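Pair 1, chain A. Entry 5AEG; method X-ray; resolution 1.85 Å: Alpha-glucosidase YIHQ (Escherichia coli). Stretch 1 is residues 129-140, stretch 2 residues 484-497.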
# COMPACT_ATOMS: atom_id res chain seq x y z
N ILE A 129 17.79 -1.73 -3.90
CA ILE A 129 16.78 -0.82 -4.31
C ILE A 129 15.49 -1.17 -3.52
O ILE A 129 15.12 -2.36 -3.45
CB ILE A 129 16.51 -0.97 -5.81
CG1 ILE A 129 17.71 -0.53 -6.72
CG2 ILE A 129 15.31 -0.17 -6.21
CD1 ILE A 129 17.95 0.98 -6.64
N TYR A 130 14.85 -0.17 -3.00
CA TYR A 130 13.65 -0.37 -2.19
C TYR A 130 12.56 0.60 -2.65
O TYR A 130 12.83 1.67 -3.24
CB TYR A 130 13.96 -0.10 -0.71
CG TYR A 130 15.07 -0.91 -0.22
CD1 TYR A 130 14.90 -2.23 0.16
CD2 TYR A 130 16.35 -0.37 -0.17
CE1 TYR A 130 15.99 -3.02 0.54
CE2 TYR A 130 17.44 -1.12 0.23
CZ TYR A 130 17.27 -2.45 0.56
OH TYR A 130 18.29 -3.23 0.97
N GLY A 131 11.34 0.19 -2.37
CA GLY A 131 10.20 1.02 -2.62
C GLY A 131 9.32 0.50 -3.73
O GLY A 131 8.92 -0.67 -3.77
N CYS A 132 9.01 1.39 -4.64
CA CYS A 132 8.08 1.17 -5.73
C CYS A 132 6.67 0.90 -5.24
O CYS A 132 5.89 0.21 -5.93
CB CYS A 132 8.52 0.15 -6.77
SG CYS A 132 9.85 0.66 -7.91
N GLY A 133 6.31 1.53 -4.13
CA GLY A 133 4.98 1.40 -3.52
C GLY A 133 4.93 0.22 -2.60
O GLY A 133 5.85 0.01 -1.78
N GLU A 134 3.86 -0.57 -2.71
CA GLU A 134 3.63 -1.73 -1.83
C GLU A 134 3.91 -2.98 -2.64
O GLU A 134 3.13 -3.37 -3.53
CB GLU A 134 2.19 -1.70 -1.28
CG GLU A 134 1.92 -2.75 -0.15
CD GLU A 134 0.54 -2.61 0.39
OE1 GLU A 134 -0.27 -1.91 -0.32
OE2 GLU A 134 0.27 -3.04 1.53
N GLN A 135 5.02 -3.63 -2.30
CA GLN A 135 5.54 -4.80 -2.90
C GLN A 135 5.45 -5.99 -1.94
O GLN A 135 5.80 -5.90 -0.79
CB GLN A 135 6.97 -4.55 -3.34
CG GLN A 135 7.06 -3.49 -4.46
CD GLN A 135 6.37 -3.94 -5.76
OE1 GLN A 135 6.23 -5.16 -6.05
NE2 GLN A 135 6.03 -2.99 -6.59
N PHE A 136 4.86 -7.07 -2.44
CA PHE A 136 4.53 -8.18 -1.55
C PHE A 136 5.43 -9.41 -1.66
O PHE A 136 5.38 -10.27 -0.78
CB PHE A 136 3.06 -8.59 -1.84
CG PHE A 136 2.02 -7.63 -1.36
CD1 PHE A 136 1.60 -6.59 -2.19
CD2 PHE A 136 1.36 -7.83 -0.14
CE1 PHE A 136 0.64 -5.70 -1.79
CE2 PHE A 136 0.38 -6.98 0.24
CZ PHE A 136 0.03 -5.90 -0.58
N SER A 137 6.19 -9.58 -2.76
CA SER A 137 7.12 -10.69 -2.91
C SER A 137 8.60 -10.33 -2.73
O SER A 137 9.43 -11.21 -2.45
CB SER A 137 6.98 -11.32 -4.32
OG SER A 137 5.69 -11.89 -4.51
N TYR A 138 8.93 -9.06 -2.92
CA TYR A 138 10.31 -8.57 -2.84
C TYR A 138 10.28 -7.31 -2.01
O TYR A 138 9.32 -6.52 -2.11
CB TYR A 138 10.87 -8.27 -4.24
CG TYR A 138 11.13 -9.54 -5.00
CD1 TYR A 138 12.20 -10.36 -4.67
CD2 TYR A 138 10.23 -9.99 -5.99
CE1 TYR A 138 12.39 -11.61 -5.32
CE2 TYR A 138 10.43 -11.17 -6.66
CZ TYR A 138 11.49 -11.97 -6.35
OH TYR A 138 11.62 -13.14 -7.06
N PHE A 139 11.33 -7.11 -1.18
CA PHE A 139 11.51 -5.79 -0.58
C PHE A 139 12.68 -5.18 -1.33
O PHE A 139 12.49 -4.16 -2.05
CB PHE A 139 11.73 -5.89 0.96
CG PHE A 139 12.08 -4.58 1.61
CD1 PHE A 139 11.47 -3.36 1.24
CD2 PHE A 139 13.06 -4.56 2.63
CE1 PHE A 139 11.84 -2.14 1.81
CE2 PHE A 139 13.42 -3.37 3.22
CZ PHE A 139 12.78 -2.15 2.84
N ASP A 140 13.89 -5.74 -1.15
CA ASP A 140 14.99 -5.38 -2.09
C ASP A 140 14.52 -5.77 -3.46
O ASP A 140 14.28 -6.93 -3.74
CB ASP A 140 16.23 -6.15 -1.76
CG ASP A 140 17.43 -5.79 -2.65
OD1 ASP A 140 17.43 -4.86 -3.45
OD2 ASP A 140 18.42 -6.49 -2.50
N ALA A 484 3.25 -13.95 5.64
CA ALA A 484 4.63 -13.46 5.40
C ALA A 484 4.66 -12.23 4.49
O ALA A 484 5.48 -11.33 4.68
CB ALA A 484 5.42 -14.49 4.82
N SER A 485 3.82 -12.24 3.46
CA SER A 485 3.84 -11.25 2.40
C SER A 485 3.50 -9.84 2.93
O SER A 485 3.79 -8.80 2.27
CB SER A 485 2.90 -11.73 1.24
OG SER A 485 1.54 -11.56 1.63
N VAL A 486 2.85 -9.76 4.10
CA VAL A 486 2.53 -8.48 4.70
C VAL A 486 3.80 -7.67 5.10
O VAL A 486 3.80 -6.43 5.09
CB VAL A 486 1.57 -8.66 5.93
CG1 VAL A 486 1.27 -7.32 6.55
CG2 VAL A 486 0.27 -9.42 5.52
N VAL A 487 4.86 -8.38 5.49
CA VAL A 487 6.07 -7.68 5.92
C VAL A 487 6.82 -6.90 4.81
O VAL A 487 7.01 -5.73 4.96
CB VAL A 487 7.02 -8.58 6.71
CG1 VAL A 487 8.14 -7.76 7.31
CG2 VAL A 487 6.27 -9.27 7.86
N PRO A 488 7.13 -7.52 3.65
CA PRO A 488 7.62 -6.69 2.54
C PRO A 488 6.65 -5.62 2.12
O PRO A 488 7.09 -4.53 1.76
CB PRO A 488 7.96 -7.67 1.42
CG PRO A 488 7.37 -8.97 1.83
CD PRO A 488 7.18 -8.93 3.34
N ALA A 489 5.34 -5.86 2.25
CA ALA A 489 4.35 -4.83 1.94
C ALA A 489 4.50 -3.62 2.85
O ALA A 489 4.48 -2.45 2.41
CB ALA A 489 2.97 -5.47 1.99
N ALA A 490 4.65 -3.84 4.16
CA ALA A 490 4.89 -2.74 5.08
C ALA A 490 6.21 -1.97 4.80
O ALA A 490 6.24 -0.76 4.84
CB ALA A 490 4.97 -3.24 6.50
N LEU A 491 7.26 -2.73 4.54
CA LEU A 491 8.60 -2.19 4.45
C LEU A 491 8.78 -1.43 3.14
O LEU A 491 9.39 -0.35 3.13
CB LEU A 491 9.65 -3.23 4.53
CG LEU A 491 9.72 -3.96 5.91
CD1 LEU A 491 10.77 -5.03 5.87
CD2 LEU A 491 9.94 -3.00 7.07
N SER A 492 8.29 -1.99 2.05
CA SER A 492 8.28 -1.29 0.76
C SER A 492 7.53 0.03 0.86
O SER A 492 8.01 1.11 0.42
CB SER A 492 7.69 -2.21 -0.31
OG SER A 492 6.38 -2.62 0.02
N LEU A 493 6.35 0.01 1.47
CA LEU A 493 5.62 1.26 1.68
C LEU A 493 6.32 2.26 2.57
O LEU A 493 6.35 3.48 2.26
CB LEU A 493 4.19 1.03 2.22
CG LEU A 493 3.22 0.67 1.10
CD1 LEU A 493 1.87 0.29 1.63
CD2 LEU A 493 3.05 1.86 0.11
N ALA A 494 6.94 1.76 3.61
CA ALA A 494 7.74 2.61 4.46
C ALA A 494 8.83 3.43 3.72
O ALA A 494 9.01 4.65 3.97
CB ALA A 494 8.32 1.78 5.60
N MET A 495 9.50 2.77 2.77
CA MET A 495 10.53 3.33 1.91
C MET A 495 9.95 4.14 0.75
O MET A 495 10.69 4.82 0.05
CB MET A 495 11.39 2.21 1.34
CG MET A 495 12.20 1.45 2.38
SD MET A 495 13.20 2.52 3.47
CE MET A 495 14.44 2.96 2.26
N THR A 496 8.62 4.14 0.59
CA THR A 496 7.93 4.97 -0.39
C THR A 496 7.14 6.05 0.36
O THR A 496 6.20 6.69 -0.17
CB THR A 496 6.95 4.10 -1.26
OG1 THR A 496 7.63 2.94 -1.73
CG2 THR A 496 6.54 4.89 -2.49
N GLY A 497 7.44 6.24 1.63
CA GLY A 497 6.81 7.30 2.35
C GLY A 497 5.49 7.18 3.01
O GLY A 497 4.90 8.19 3.36

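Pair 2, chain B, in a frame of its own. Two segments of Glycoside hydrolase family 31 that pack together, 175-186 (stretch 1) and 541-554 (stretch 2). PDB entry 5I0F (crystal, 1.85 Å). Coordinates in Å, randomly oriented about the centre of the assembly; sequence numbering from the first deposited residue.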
# COMPACT_ATOMS: atom_id res chain seq x y z
N VAL B 175 0.16 9.91 19.32
CA VAL B 175 -0.78 9.62 18.25
C VAL B 175 -0.24 8.47 17.41
O VAL B 175 0.82 8.59 16.81
CB VAL B 175 -1.05 10.85 17.37
CG1 VAL B 175 -2.17 10.54 16.37
CG2 VAL B 175 -1.45 12.04 18.22
N VAL B 176 -0.96 7.35 17.39
CA VAL B 176 -0.54 6.18 16.61
C VAL B 176 -1.68 5.77 15.70
O VAL B 176 -2.81 5.60 16.15
CB VAL B 176 -0.14 5.01 17.51
CG1 VAL B 176 0.25 3.80 16.68
CG2 VAL B 176 1.01 5.43 18.42
N GLY B 177 -1.37 5.62 14.42
CA GLY B 177 -2.34 5.17 13.45
C GLY B 177 -2.10 5.71 12.06
O GLY B 177 -0.95 5.87 11.60
N PHE B 178 -3.22 6.02 11.42
CA PHE B 178 -3.30 6.43 10.03
C PHE B 178 -2.89 5.32 9.06
O PHE B 178 -2.49 5.61 7.92
CB PHE B 178 -2.50 7.71 9.79
CG PHE B 178 -2.85 8.83 10.74
CD1 PHE B 178 -4.08 9.45 10.67
CD2 PHE B 178 -1.93 9.27 11.68
CE1 PHE B 178 -4.40 10.47 11.52
CE2 PHE B 178 -2.25 10.32 12.53
CZ PHE B 178 -3.49 10.91 12.46
N GLY B 179 -3.04 4.07 9.51
CA GLY B 179 -2.73 2.89 8.72
C GLY B 179 -1.27 2.49 8.86
O GLY B 179 -0.62 2.78 9.86
N GLU B 180 -0.77 1.80 7.84
CA GLU B 180 0.63 1.35 7.84
C GLU B 180 1.55 2.55 7.55
O GLU B 180 1.46 3.17 6.48
CB GLU B 180 0.81 0.23 6.82
CG GLU B 180 2.24 -0.30 6.63
CD GLU B 180 2.32 -1.30 5.50
OE1 GLU B 180 1.65 -1.07 4.45
OE2 GLU B 180 3.06 -2.33 5.65
N ARG B 181 2.43 2.86 8.50
CA ARG B 181 3.36 3.98 8.35
C ARG B 181 4.78 3.51 8.55
O ARG B 181 5.04 2.61 9.34
CB ARG B 181 3.01 5.13 9.33
CG ARG B 181 1.61 5.68 9.17
CD ARG B 181 1.52 6.55 7.92
NE ARG B 181 0.15 6.75 7.48
CZ ARG B 181 -0.23 7.62 6.53
NH1 ARG B 181 0.65 8.41 5.91
NH2 ARG B 181 -1.51 7.69 6.22
N TYR B 182 5.70 4.13 7.82
CA TYR B 182 7.08 3.66 7.69
C TYR B 182 8.12 4.56 8.34
O TYR B 182 9.30 4.21 8.40
CB TYR B 182 7.41 3.56 6.19
CG TYR B 182 6.59 2.53 5.45
CD1 TYR B 182 5.29 2.82 5.02
CD2 TYR B 182 7.13 1.30 5.12
CE1 TYR B 182 4.54 1.88 4.32
CE2 TYR B 182 6.39 0.38 4.43
CZ TYR B 182 5.09 0.68 4.03
OH TYR B 182 4.36 -0.22 3.31
N ASP B 183 7.70 5.72 8.82
CA ASP B 183 8.62 6.75 9.29
C ASP B 183 8.78 6.69 10.78
O ASP B 183 9.91 6.61 11.27
CB ASP B 183 8.25 8.17 8.80
CG ASP B 183 6.77 8.55 8.98
OD1 ASP B 183 5.96 7.77 9.53
OD2 ASP B 183 6.44 9.68 8.56
N GLN B 184 7.68 6.72 11.53
CA GLN B 184 7.77 6.61 12.99
C GLN B 184 6.45 6.15 13.57
O GLN B 184 5.38 6.31 12.95
CB GLN B 184 8.24 7.93 13.63
CG GLN B 184 7.46 9.15 13.20
CD GLN B 184 8.12 10.47 13.63
OE1 GLN B 184 9.16 10.85 13.12
NE2 GLN B 184 7.49 11.17 14.53
N LEU B 185 6.53 5.56 14.76
CA LEU B 185 5.35 5.05 15.46
C LEU B 185 4.42 6.18 15.91
O LEU B 185 3.20 6.14 15.65
CB LEU B 185 5.77 4.22 16.68
CG LEU B 185 4.69 3.70 17.63
CD1 LEU B 185 3.77 2.75 16.90
CD2 LEU B 185 5.29 3.02 18.86
N ASP B 186 4.99 7.15 16.62
CA ASP B 186 4.24 8.29 17.13
C ASP B 186 4.23 9.36 16.03
O ASP B 186 5.26 9.94 15.69
CB ASP B 186 4.89 8.79 18.43
CG ASP B 186 4.09 9.88 19.12
OD1 ASP B 186 3.04 10.37 18.61
OD2 ASP B 186 4.57 10.26 20.21
N ARG B 541 14.57 -1.08 9.59
CA ARG B 541 13.93 -0.28 10.66
C ARG B 541 12.55 0.22 10.26
O ARG B 541 11.60 0.15 11.07
CB ARG B 541 14.80 0.90 11.08
CG ARG B 541 16.09 0.43 11.74
CD ARG B 541 16.99 1.56 12.25
NE ARG B 541 17.65 2.30 11.18
CZ ARG B 541 18.92 2.13 10.74
NH1 ARG B 541 19.36 2.90 9.76
NH2 ARG B 541 19.76 1.22 11.25
N SER B 542 12.43 0.73 9.03
CA SER B 542 11.13 1.22 8.52
C SER B 542 10.08 0.13 8.47
O SER B 542 8.89 0.37 8.79
CB SER B 542 11.26 1.86 7.15
OG SER B 542 12.04 3.04 7.26
N SER B 543 10.51 -1.07 8.11
CA SER B 543 9.60 -2.21 8.01
C SER B 543 9.06 -2.62 9.38
O SER B 543 7.89 -2.95 9.48
CB SER B 543 10.23 -3.39 7.25
OG SER B 543 10.69 -3.02 5.92
N ILE B 544 9.88 -2.56 10.43
CA ILE B 544 9.37 -2.83 11.80
C ILE B 544 8.25 -1.84 12.17
O ILE B 544 7.21 -2.22 12.68
CB ILE B 544 10.51 -2.78 12.85
CG1 ILE B 544 11.55 -3.86 12.56
CG2 ILE B 544 9.95 -2.93 14.28
CD1 ILE B 544 12.87 -3.66 13.29
N THR B 545 8.50 -0.56 11.91
CA THR B 545 7.52 0.49 12.10
C THR B 545 6.22 0.23 11.32
O THR B 545 5.10 0.36 11.86
CB THR B 545 8.13 1.87 11.76
OG1 THR B 545 9.29 2.06 12.59
CG2 THR B 545 7.16 3.00 12.01
N ALA B 546 6.37 -0.18 10.07
CA ALA B 546 5.22 -0.50 9.23
C ALA B 546 4.36 -1.61 9.84
O ALA B 546 3.13 -1.49 9.85
CB ALA B 546 5.68 -0.86 7.84
N GLY B 547 4.98 -2.64 10.38
CA GLY B 547 4.22 -3.75 10.95
C GLY B 547 3.49 -3.40 12.24
O GLY B 547 2.36 -3.80 12.43
N ILE B 548 4.16 -2.63 13.11
CA ILE B 548 3.57 -2.19 14.36
C ILE B 548 2.40 -1.23 14.11
O ILE B 548 1.32 -1.39 14.71
CB ILE B 548 4.62 -1.54 15.28
CG1 ILE B 548 5.71 -2.56 15.60
CG2 ILE B 548 3.98 -1.00 16.56
CD1 ILE B 548 6.93 -1.97 16.27
N THR B 549 2.59 -0.27 13.20
CA THR B 549 1.56 0.70 12.90
C THR B 549 0.39 0.03 12.16
O THR B 549 -0.76 0.33 12.47
CB THR B 549 2.08 1.91 12.11
OG1 THR B 549 2.74 1.52 10.91
CG2 THR B 549 3.03 2.72 12.95
N ALA B 550 0.69 -0.90 11.25
CA ALA B 550 -0.39 -1.62 10.55
C ALA B 550 -1.20 -2.43 11.59
O ALA B 550 -2.44 -2.40 11.57
CB ALA B 550 0.18 -2.53 9.48
N GLY B 551 -0.51 -3.09 12.51
CA GLY B 551 -1.16 -3.81 13.62
C GLY B 551 -2.09 -2.95 14.45
O GLY B 551 -3.23 -3.34 14.78
N ALA B 552 -1.63 -1.73 14.73
CA ALA B 552 -2.38 -0.76 15.52
C ALA B 552 -3.63 -0.19 14.81
O ALA B 552 -4.40 0.55 15.45
CB ALA B 552 -1.45 0.37 15.97
N CYS B 553 -3.83 -0.52 13.53
CA CYS B 553 -5.07 -0.21 12.81
C CYS B 553 -5.85 -1.45 12.41
O CYS B 553 -6.80 -1.36 11.63
CB CYS B 553 -4.72 0.65 11.60
SG CYS B 553 -3.85 2.15 12.10
N GLY B 554 -5.47 -2.60 12.96
CA GLY B 554 -6.20 -3.83 12.76
C GLY B 554 -5.77 -4.69 11.60
O GLY B 554 -6.51 -5.60 11.23
O HOH W 1 11.81 4.60 9.58

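What backbone arrangement do the two pairs share? In each, a short strand turns a corner and runs on as a loop across one side of a helix, and the central residues superpose with an RMSD of 0.4 Å. The corner falls at A:Cys132 in pair 1 and at B:Phe178 in pair 2, both with positive phi and with CB directed away from the helix. Glycines flank it in both: A:Gly131 and A:Gly133 match B:Gly177 and B:Gly179. At A:Gly131 and B:Gly177 the backbone angles alone would jam a CB against the preceding carbonyl oxygen.

How is the loop fastened to the helix? In each pair two backbone NH groups donate to side chains of the second stretch, one within the helix and one in the loop that follows it. A:Gln135 N donates to A:Ser492 OG at 2.9 Å, and at the matching position B:Arg181 N donates to B:Thr549 OG1 at 2.8 Å, both nearly straight. The threonine keeps the hydroxyl of the serine and adds a methyl, B:Thr549 CG2, which lies 4.0 Å from B:Leu185 CD1. The second fastening changes chemistry: A:Gly133 N donates to A:Thr496 OG1 at 3.1 Å, whereas B:Gly179 N reaches the sulfur B:Cys553 SG at 3.3 Å in a weak hydrogen bond.

Which side chains hold the middle of the contact? An aromatic ring covers the same helix alanine in both. A:Ala489 CB sits over one face of the A:Phe136 ring, 3.5 Å from A:Phe136 CE2, and B:Ala546 CB does the same over B:Tyr182, 3.7 Å from B:Tyr182 CE2. The CA of the same alanine also makes a CA-H...O contact with the loop carbonyl, A:Ala489 CA to A:Gln135 O at 3.3 Å and B:Ala546 CA to B:Arg181 O at 3.1 Å.

Where do different side chains fill the same space? A:Phe139 matches B:Leu185, and both have chi1 in t with ends that come nearer the helix. The phenylalanine ring receives A:Leu491 CB over one face and A:Met495 CG at its edge, with A:Phe139 CE1 3.7 Å from each. The leucine is smaller and meets B:Ile548 through B:Leu185 CD1 and B:Ile548 CG2, 3.8 Å apart. A:Met495 also packs its CG 3.9 Å from A:Tyr130 CB; in pair 2 the matching contact joins B:Ala552 CB to B:Val176 CG1, also at 3.9 Å, and there the methyl of an alanine meets a valine methyl, where pair 1 has a methionine CG against a tyrosine CB.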